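Internalin (Listeria monocytogenes serotype 4b, PDB 4FMZ) is a leucine-rich-repeat protein of the internalin family that probably takes part in adhesion to host cells and their invasion. Local coordinates at residues A[111-122]-A[131-142]. Residues are numbered along the deposited sequence; the frame is centred on the assembly and turned at random.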
ATOM      1  N   ASN A 111     -10.895   9.344 -17.488  1.00 30.54           N
ATOM      2  CA  ASN A 111     -11.983   8.752 -16.699  1.00 29.74           C
ATOM      3  C   ASN A 111     -11.442   7.666 -15.738  1.00 31.02           C
ATOM      4  O   ASN A 111     -12.217   7.071 -14.979  1.00 30.34           O
ATOM      5  CB  ASN A 111     -13.074   8.194 -17.594  1.00 31.12           C
ATOM      6  CG  ASN A 111     -13.832   9.280 -18.303  1.00 53.04           C
ATOM      7  OD1 ASN A 111     -14.167  10.324 -17.733  1.00 43.93           O
ATOM      8  ND2 ASN A 111     -14.090   9.061 -19.573  1.00 48.37           N
ATOM      9  N   LEU A 112     -10.116   7.430 -15.752  1.00 26.00           N
ATOM     10  CA  LEU A 112      -9.501   6.434 -14.872  1.00 25.97           C
ATOM     11  C   LEU A 112      -9.734   6.771 -13.379  1.00 32.54           C
ATOM     12  O   LEU A 112      -9.540   7.914 -12.948  1.00 32.38           O
ATOM     13  CB  LEU A 112      -8.000   6.293 -15.154  1.00 25.51           C
ATOM     14  CG  LEU A 112      -7.612   5.363 -16.309  1.00 29.39           C
ATOM     15  CD1 LEU A 112      -6.117   5.417 -16.551  1.00 29.12           C
ATOM     16  CD2 LEU A 112      -8.066   3.916 -16.050  1.00 29.92           C
ATOM     17  N   ARG A 113     -10.231   5.772 -12.638  1.00 29.80           N
ATOM     18  CA  ARG A 113     -10.527   5.849 -11.208  1.00 29.17           C
ATOM     19  C   ARG A 113      -9.552   4.954 -10.439  1.00 27.94           C
ATOM     20  O   ARG A 113      -9.083   5.315  -9.349  1.00 24.95           O
ATOM     21  CB  ARG A 113     -11.985   5.415 -10.934  1.00 29.89           C
ATOM     22  CG  ARG A 113     -13.068   6.208 -11.664  1.00 34.43           C
ATOM     23  CD  ARG A 113     -13.192   7.678 -11.266  1.00 47.87           C
ATOM     24  NE  ARG A 113     -13.144   7.938  -9.818  1.00 60.00           N
ATOM     25  CZ  ARG A 113     -14.164   7.776  -8.977  1.00 74.57           C
ATOM     26  NH1 ARG A 113     -15.324   7.297  -9.410  1.00 63.85           N
ATOM     27  NH2 ARG A 113     -14.022   8.068  -7.690  1.00 58.41           N
ATOM     28  N   GLU A 114      -9.243   3.784 -11.014  1.00 23.86           N
ATOM     29  CA  GLU A 114      -8.320   2.825 -10.404  1.00 24.00           C
ATOM     30  C   GLU A 114      -7.235   2.437 -11.404  1.00 27.08           C
ATOM     31  O   GLU A 114      -7.542   1.976 -12.513  1.00 25.69           O
ATOM     32  CB  GLU A 114      -9.061   1.578  -9.898  1.00 25.80           C
ATOM     33  CG  GLU A 114     -10.079   1.851  -8.807  1.00 37.50           C
ATOM     34  CD  GLU A 114     -10.489   0.652  -7.976  1.00 58.75           C
ATOM     35  OE1 GLU A 114      -9.725  -0.340  -7.926  1.00 40.52           O
ATOM     36  OE2 GLU A 114     -11.585   0.711  -7.367  1.00 54.75           O
ATOM     37  N   LEU A 115      -5.974   2.660 -11.027  1.00 23.13           N
ATOM     38  CA  LEU A 115      -4.835   2.370 -11.892  1.00 23.16           C
ATOM     39  C   LEU A 115      -3.697   1.726 -11.112  1.00 25.24           C
ATOM     40  O   LEU A 115      -3.152   2.357 -10.202  1.00 25.54           O
ATOM     41  CB  LEU A 115      -4.364   3.668 -12.582  1.00 23.29           C
ATOM     42  CG  LEU A 115      -3.066   3.616 -13.400  1.00 26.76           C
ATOM     43  CD1 LEU A 115      -3.221   2.750 -14.676  1.00 26.29           C
ATOM     44  CD2 LEU A 115      -2.640   5.005 -13.760  1.00 25.11           C
ATOM     45  N   TYR A 116      -3.353   0.452 -11.448  1.00 21.87           N
ATOM     46  CA  TYR A 116      -2.238  -0.253 -10.784  1.00 22.39           C
ATOM     47  C   TYR A 116      -1.121  -0.456 -11.787  1.00 27.14           C
ATOM     48  O   TYR A 116      -1.332  -1.016 -12.866  1.00 26.33           O
ATOM     49  CB  TYR A 116      -2.628  -1.612 -10.155  1.00 22.89           C
ATOM     50  CG  TYR A 116      -3.768  -1.629  -9.155  1.00 24.30           C
ATOM     51  CD1 TYR A 116      -4.297  -0.446  -8.645  1.00 25.93           C
ATOM     52  CD2 TYR A 116      -4.310  -2.829  -8.713  1.00 25.33           C
ATOM     53  CE1 TYR A 116      -5.372  -0.459  -7.757  1.00 27.23           C
ATOM     54  CE2 TYR A 116      -5.381  -2.854  -7.821  1.00 26.39           C
ATOM     55  CZ  TYR A 116      -5.906  -1.665  -7.343  1.00 31.45           C
ATOM     56  OH  TYR A 116      -6.991  -1.671  -6.507  1.00 28.37           O
ATOM     57  N   LEU A 117       0.053   0.036 -11.426  1.00 23.47           N
ATOM     58  CA  LEU A 117       1.280  -0.015 -12.213  1.00 23.92           C
ATOM     59  C   LEU A 117       2.395  -0.608 -11.369  1.00 27.59           C
ATOM     60  O   LEU A 117       3.579  -0.362 -11.624  1.00 28.11           O
ATOM     61  CB  LEU A 117       1.638   1.414 -12.660  1.00 24.65           C
ATOM     62  CG  LEU A 117       0.723   2.041 -13.710  1.00 30.39           C
ATOM     63  CD1 LEU A 117       0.888   3.540 -13.727  1.00 30.78           C
ATOM     64  CD2 LEU A 117       0.992   1.456 -15.081  1.00 32.64           C
ATOM     65  N   ASN A 118       2.010  -1.381 -10.349  1.00 24.08           N
ATOM     66  CA  ASN A 118       2.943  -2.005  -9.407  1.00 24.61           C
ATOM     67  C   ASN A 118       3.857  -3.009 -10.091  1.00 28.85           C
ATOM     68  O   ASN A 118       3.422  -3.750 -10.973  1.00 28.36           O
ATOM     69  CB  ASN A 118       2.195  -2.696  -8.255  1.00 24.78           C
ATOM     70  CG  ASN A 118       1.213  -3.745  -8.729  1.00 38.05           C
ATOM     71  OD1 ASN A 118       0.205  -3.440  -9.368  1.00 32.57           O
ATOM     72  ND2 ASN A 118       1.516  -5.004  -8.496  1.00 32.11           N
ATOM     73  N   GLU A 119       5.132  -3.019  -9.679  1.00 25.95           N
ATOM     74  CA  GLU A 119       6.170  -3.923 -10.181  1.00 26.92           C
ATOM     75  C   GLU A 119       6.420  -3.761 -11.704  1.00 32.18           C
ATOM     76  O   GLU A 119       6.748  -4.726 -12.391  1.00 33.58           O
ATOM     77  CB  GLU A 119       5.883  -5.395  -9.803  1.00 28.39           C
ATOM     78  CG  GLU A 119       5.983  -5.631  -8.304  1.00 39.83           C
ATOM     79  CD  GLU A 119       5.399  -6.931  -7.789  1.00 65.62           C
ATOM     80  OE1 GLU A 119       6.089  -7.971  -7.902  1.00 46.91           O
ATOM     81  OE2 GLU A 119       4.276  -6.903  -7.233  1.00 63.26           O
ATOM     82  N   ASP A 120       6.301  -2.529 -12.206  1.00 26.74           N
ATOM     83  CA  ASP A 120       6.660  -2.190 -13.572  1.00 26.27           C
ATOM     84  C   ASP A 120       8.025  -1.490 -13.484  1.00 33.41           C
ATOM     85  O   ASP A 120       8.672  -1.611 -12.443  1.00 34.20           O
ATOM     86  CB  ASP A 120       5.555  -1.329 -14.225  1.00 26.42           C
ATOM     87  CG  ASP A 120       4.407  -2.158 -14.785  1.00 28.49           C
ATOM     88  OD1 ASP A 120       4.678  -3.171 -15.440  1.00 26.16           O
ATOM     89  OD2 ASP A 120       3.243  -1.770 -14.590  1.00 30.43           O
ATOM     90  N   ASN A 121       8.488  -0.781 -14.530  1.00 32.59           N
ATOM     91  CA  ASN A 121       9.752  -0.048 -14.405  1.00 33.32           C
ATOM     92  C   ASN A 121       9.550   1.410 -14.850  1.00 35.79           C
ATOM     93  O   ASN A 121      10.240   1.913 -15.742  1.00 35.68           O
ATOM     94  CB  ASN A 121      10.905  -0.731 -15.150  1.00 37.36           C
ATOM     95  CG  ASN A 121      12.269  -0.178 -14.776  1.00 57.23           C
ATOM     96  OD1 ASN A 121      12.458   0.470 -13.738  1.00 50.78           O
ATOM     97  ND2 ASN A 121      13.243  -0.378 -15.639  1.00 53.10           N
ATOM     98  N   ILE A 122       8.602   2.092 -14.201  1.00 31.47           N
ATOM     99  CA  ILE A 122       8.260   3.470 -14.542  1.00 31.08           C
ATOM    100  C   ILE A 122       9.084   4.446 -13.683  1.00 36.01           C
ATOM    101  O   ILE A 122       9.180   4.280 -12.468  1.00 34.56           O
ATOM    102  CB  ILE A 122       6.729   3.710 -14.397  1.00 33.84           C
ATOM    103  CG1 ILE A 122       5.908   2.710 -15.258  1.00 33.76           C
ATOM    104  CG2 ILE A 122       6.348   5.157 -14.762  1.00 34.96           C
ATOM    105  CD1 ILE A 122       4.641   2.289 -14.607  1.00 36.64           C
ATOM    106  N   LEU A 131      -5.069  13.016 -14.823  1.00 28.49           N
ATOM    107  CA  LEU A 131      -5.979  11.950 -14.403  1.00 27.91           C
ATOM    108  C   LEU A 131      -6.535  12.301 -13.017  1.00 31.82           C
ATOM    109  O   LEU A 131      -6.351  11.566 -12.042  1.00 29.83           O
ATOM    110  CB  LEU A 131      -5.262  10.584 -14.421  1.00 26.98           C
ATOM    111  CG  LEU A 131      -4.500  10.205 -15.713  1.00 31.91           C
ATOM    112  CD1 LEU A 131      -4.051   8.760 -15.680  1.00 30.83           C
ATOM    113  CD2 LEU A 131      -5.351  10.442 -16.962  1.00 34.70           C
ATOM    114  N   THR A 132      -7.263  13.428 -12.965  1.00 29.48           N
ATOM    115  CA  THR A 132      -7.775  14.088 -11.753  1.00 29.89           C
ATOM    116  C   THR A 132      -8.994  13.389 -11.138  1.00 32.40           C
ATOM    117  O   THR A 132      -9.422  13.800 -10.062  1.00 31.52           O
ATOM    118  CB  THR A 132      -8.090  15.559 -12.058  1.00 37.36           C
ATOM    119  OG1 THR A 132      -9.038  15.618 -13.128  1.00 39.09           O
ATOM    120  CG2 THR A 132      -6.843  16.353 -12.417  1.00 38.32           C
ATOM    121  N   LYS A 133      -9.525  12.331 -11.784  1.00 28.60           N
ATOM    122  CA  LYS A 133     -10.622  11.540 -11.216  1.00 28.52           C
ATOM    123  C   LYS A 133     -10.067  10.341 -10.409  1.00 30.45           C
ATOM    124  O   LYS A 133     -10.851   9.600  -9.807  1.00 31.71           O
ATOM    125  CB  LYS A 133     -11.576  11.033 -12.313  1.00 30.99           C
ATOM    126  CG  LYS A 133     -12.477  12.096 -12.924  1.00 40.11           C
ATOM    127  CD  LYS A 133     -13.461  11.412 -13.865  1.00 45.78           C
ATOM    128  CE  LYS A 133     -14.391  12.355 -14.575  1.00 55.47           C
ATOM    129  NZ  LYS A 133     -15.322  11.607 -15.460  1.00 59.31           N
HETATM  130  N   MSE A 134      -8.728  10.141 -10.409  1.00 24.56           N
HETATM  131  CA  MSE A 134      -8.076   9.009  -9.721  1.00 21.94           C
HETATM  132  C   MSE A 134      -8.538   8.879  -8.260  1.00 28.78           C
HETATM  133  O   MSE A 134      -8.521   9.855  -7.509  1.00 28.65           O
HETATM  134  CB  MSE A 134      -6.538   9.125  -9.760  1.00 21.68           C
HETATM  135  CG  MSE A 134      -5.817   7.779  -9.552  1.00 22.74           C
HETATM  136 SE   MSE A 134      -6.216   6.414 -10.903  0.75 24.23          SE
HETATM  137  CE  MSE A 134      -5.454   7.328 -12.467  1.00 22.45           C
ATOM    138  N   TYR A 135      -8.985   7.669  -7.900  1.00 26.23           N
ATOM    139  CA  TYR A 135      -9.483   7.301  -6.577  1.00 26.29           C
ATOM    140  C   TYR A 135      -8.496   6.355  -5.888  1.00 28.60           C
ATOM    141  O   TYR A 135      -8.276   6.483  -4.687  1.00 27.78           O
ATOM    142  CB  TYR A 135     -10.871   6.652  -6.701  1.00 28.39           C
ATOM    143  CG  TYR A 135     -11.456   6.143  -5.401  1.00 30.68           C
ATOM    144  CD1 TYR A 135     -12.212   6.976  -4.584  1.00 33.55           C
ATOM    145  CD2 TYR A 135     -11.348   4.801  -5.041  1.00 31.22           C
ATOM    146  CE1 TYR A 135     -12.809   6.500  -3.418  1.00 34.87           C
ATOM    147  CE2 TYR A 135     -11.921   4.319  -3.864  1.00 31.99           C
ATOM    148  CZ  TYR A 135     -12.653   5.175  -3.057  1.00 40.02           C
ATOM    149  OH  TYR A 135     -13.248   4.726  -1.904  1.00 42.22           O
ATOM    150  N   SER A 136      -7.911   5.409  -6.635  1.00 25.03           N
ATOM    151  CA  SER A 136      -6.953   4.453  -6.092  1.00 23.76           C
ATOM    152  C   SER A 136      -5.797   4.258  -7.067  1.00 26.71           C
ATOM    153  O   SER A 136      -6.017   3.897  -8.221  1.00 26.53           O
ATOM    154  CB  SER A 136      -7.636   3.123  -5.795  1.00 26.24           C
ATOM    155  OG  SER A 136      -6.695   2.197  -5.283  1.00 27.54           O
ATOM    156  N   LEU A 137      -4.571   4.518  -6.601  1.00 22.43           N
ATOM    157  CA  LEU A 137      -3.386   4.413  -7.428  1.00 21.27           C
ATOM    158  C   LEU A 137      -2.328   3.551  -6.771  1.00 24.20           C
ATOM    159  O   LEU A 137      -2.035   3.721  -5.594  1.00 24.46           O
ATOM    160  CB  LEU A 137      -2.832   5.819  -7.714  1.00 21.25           C
ATOM    161  CG  LEU A 137      -1.585   5.924  -8.607  1.00 25.03           C
ATOM    162  CD1 LEU A 137      -1.886   5.483 -10.054  1.00 25.77           C
ATOM    163  CD2 LEU A 137      -1.042   7.349  -8.580  1.00 24.28           C
ATOM    164  N   ASN A 138      -1.745   2.633  -7.539  1.00 21.94           N
ATOM    165  CA  ASN A 138      -0.689   1.755  -7.040  1.00 20.60           C
ATOM    166  C   ASN A 138       0.563   1.886  -7.914  1.00 25.29           C
ATOM    167  O   ASN A 138       0.588   1.397  -9.054  1.00 25.37           O
ATOM    168  CB  ASN A 138      -1.158   0.284  -6.975  1.00 19.94           C
ATOM    169  CG  ASN A 138      -0.158  -0.638  -6.310  1.00 26.66           C
ATOM    170  OD1 ASN A 138       0.964  -0.244  -5.975  1.00 25.94           O
ATOM    171  ND2 ASN A 138      -0.525  -1.905  -6.137  1.00 23.97           N
ATOM    172  N   LEU A 139       1.598   2.525  -7.362  1.00 21.78           N
ATOM    173  CA  LEU A 139       2.901   2.719  -8.019  1.00 22.70           C
ATOM    174  C   LEU A 139       4.009   1.899  -7.309  1.00 28.46           C
ATOM    175  O   LEU A 139       5.211   2.135  -7.515  1.00 28.75           O
ATOM    176  CB  LEU A 139       3.275   4.216  -8.044  1.00 22.52           C
ATOM    177  CG  LEU A 139       2.378   5.124  -8.913  1.00 26.78           C
ATOM    178  CD1 LEU A 139       2.789   6.581  -8.765  1.00 26.47           C
ATOM    179  CD2 LEU A 139       2.417   4.714 -10.374  1.00 29.98           C
ATOM    180  N   GLY A 140       3.578   0.930  -6.509  1.00 24.45           N
ATOM    181  CA  GLY A 140       4.462   0.072  -5.734  1.00 23.86           C
ATOM    182  C   GLY A 140       5.525  -0.653  -6.534  1.00 27.00           C
ATOM    183  O   GLY A 140       5.250  -1.146  -7.622  1.00 26.70           O
ATOM    184  N   ALA A 141       6.748  -0.717  -5.992  1.00 23.82           N
ATOM    185  CA  ALA A 141       7.907  -1.428  -6.552  1.00 24.83           C
ATOM    186  C   ALA A 141       8.325  -0.959  -7.979  1.00 30.30           C
ATOM    187  O   ALA A 141       8.782  -1.757  -8.800  1.00 30.10           O
ATOM    188  CB  ALA A 141       7.684  -2.935  -6.526  1.00 25.19           C
ATOM    189  N   ASN A 142       8.202   0.343  -8.240  1.00 26.59           N
ATOM    190  CA  ASN A 142       8.766   0.983  -9.423  1.00 26.24           C
ATOM    191  C   ASN A 142      10.054   1.552  -8.849  1.00 30.88           C
ATOM    192  O   ASN A 142      10.065   2.668  -8.336  1.00 29.34           O
ATOM    193  CB  ASN A 142       7.809   2.021 -10.028  1.00 23.95           C
ATOM    194  CG  ASN A 142       6.756   1.388 -10.894  1.00 37.20           C
ATOM    195  OD1 ASN A 142       6.987   1.099 -12.071  1.00 33.26           O
ATOM    196  ND2 ASN A 142       5.594   1.102 -10.324  1.00 27.48           N
TER
HETATM  197  O   HOH W   1      -8.845  10.430 -14.028  1.00 27.93           O
HETATM  198  O   HOH W   2      -8.786   0.375  -4.645  1.00 29.52           O
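Asn142 carries its amide beside its own backbone N, with chi1 -81° and chi2 -83°, and this turns the group back toward Leu117 and Ile122. ND2 donates to Leu117 O at 2.8 Å, in the plane of the amide but above the plane of the accepting carbonyl. The same nitrogen also donates to Leu139 O. OD1 accepts from Ile122 N at 2.9 Å. One buried amide thus satisfies backbone groups of both segments and fixes the turn at 117-120 against the turn at 139-142. This is the asparagine position familiar from leucine-rich repeats.

Arg113 bends at chi2 and chi3, which brings NE back to Lys133 O at 2.8 Å. Its NH2 lies 3.6 Å from Tyr135 CB, with the guanidinium and ring planes steeply inclined to each other. Lys133 runs alongside Asn111, and its NZ donates to Asn111 OD1 at 2.9 Å. A water joins Leu112 O to Lys133 N.

Strands 114-116 and 136-138 run parallel. Arg113 O accepts from both Tyr135 N and Ser136 N. Leu115 N donates to Ser136 O, and Asn138 N to Leu115 O. On the face with Glu114 and Tyr116, Asn138 CB sits 3.6 Å from Tyr116 CD1. Asn138 OD1 accepts from Gly140 N, closing an Asx turn. On the face of Leu115 and Leu137, Leu115 CD2 lies 3.8 Å from Leu137 CD1. Selenomethionine Met134 lays SE 3.7 Å from Leu115 CB.

The two segments form successive coils of the leucine-rich-repeat solenoid. Strand 92-94 flanks strand 114-116, with Tyr94 OH hydrogen-bonded to Glu114 OE1 and its ring edge-to-face with Tyr116. Beyond strand 136-138 lies strand 159-161, where Leu160 meets Leu137 and Thr161 meets Asn138.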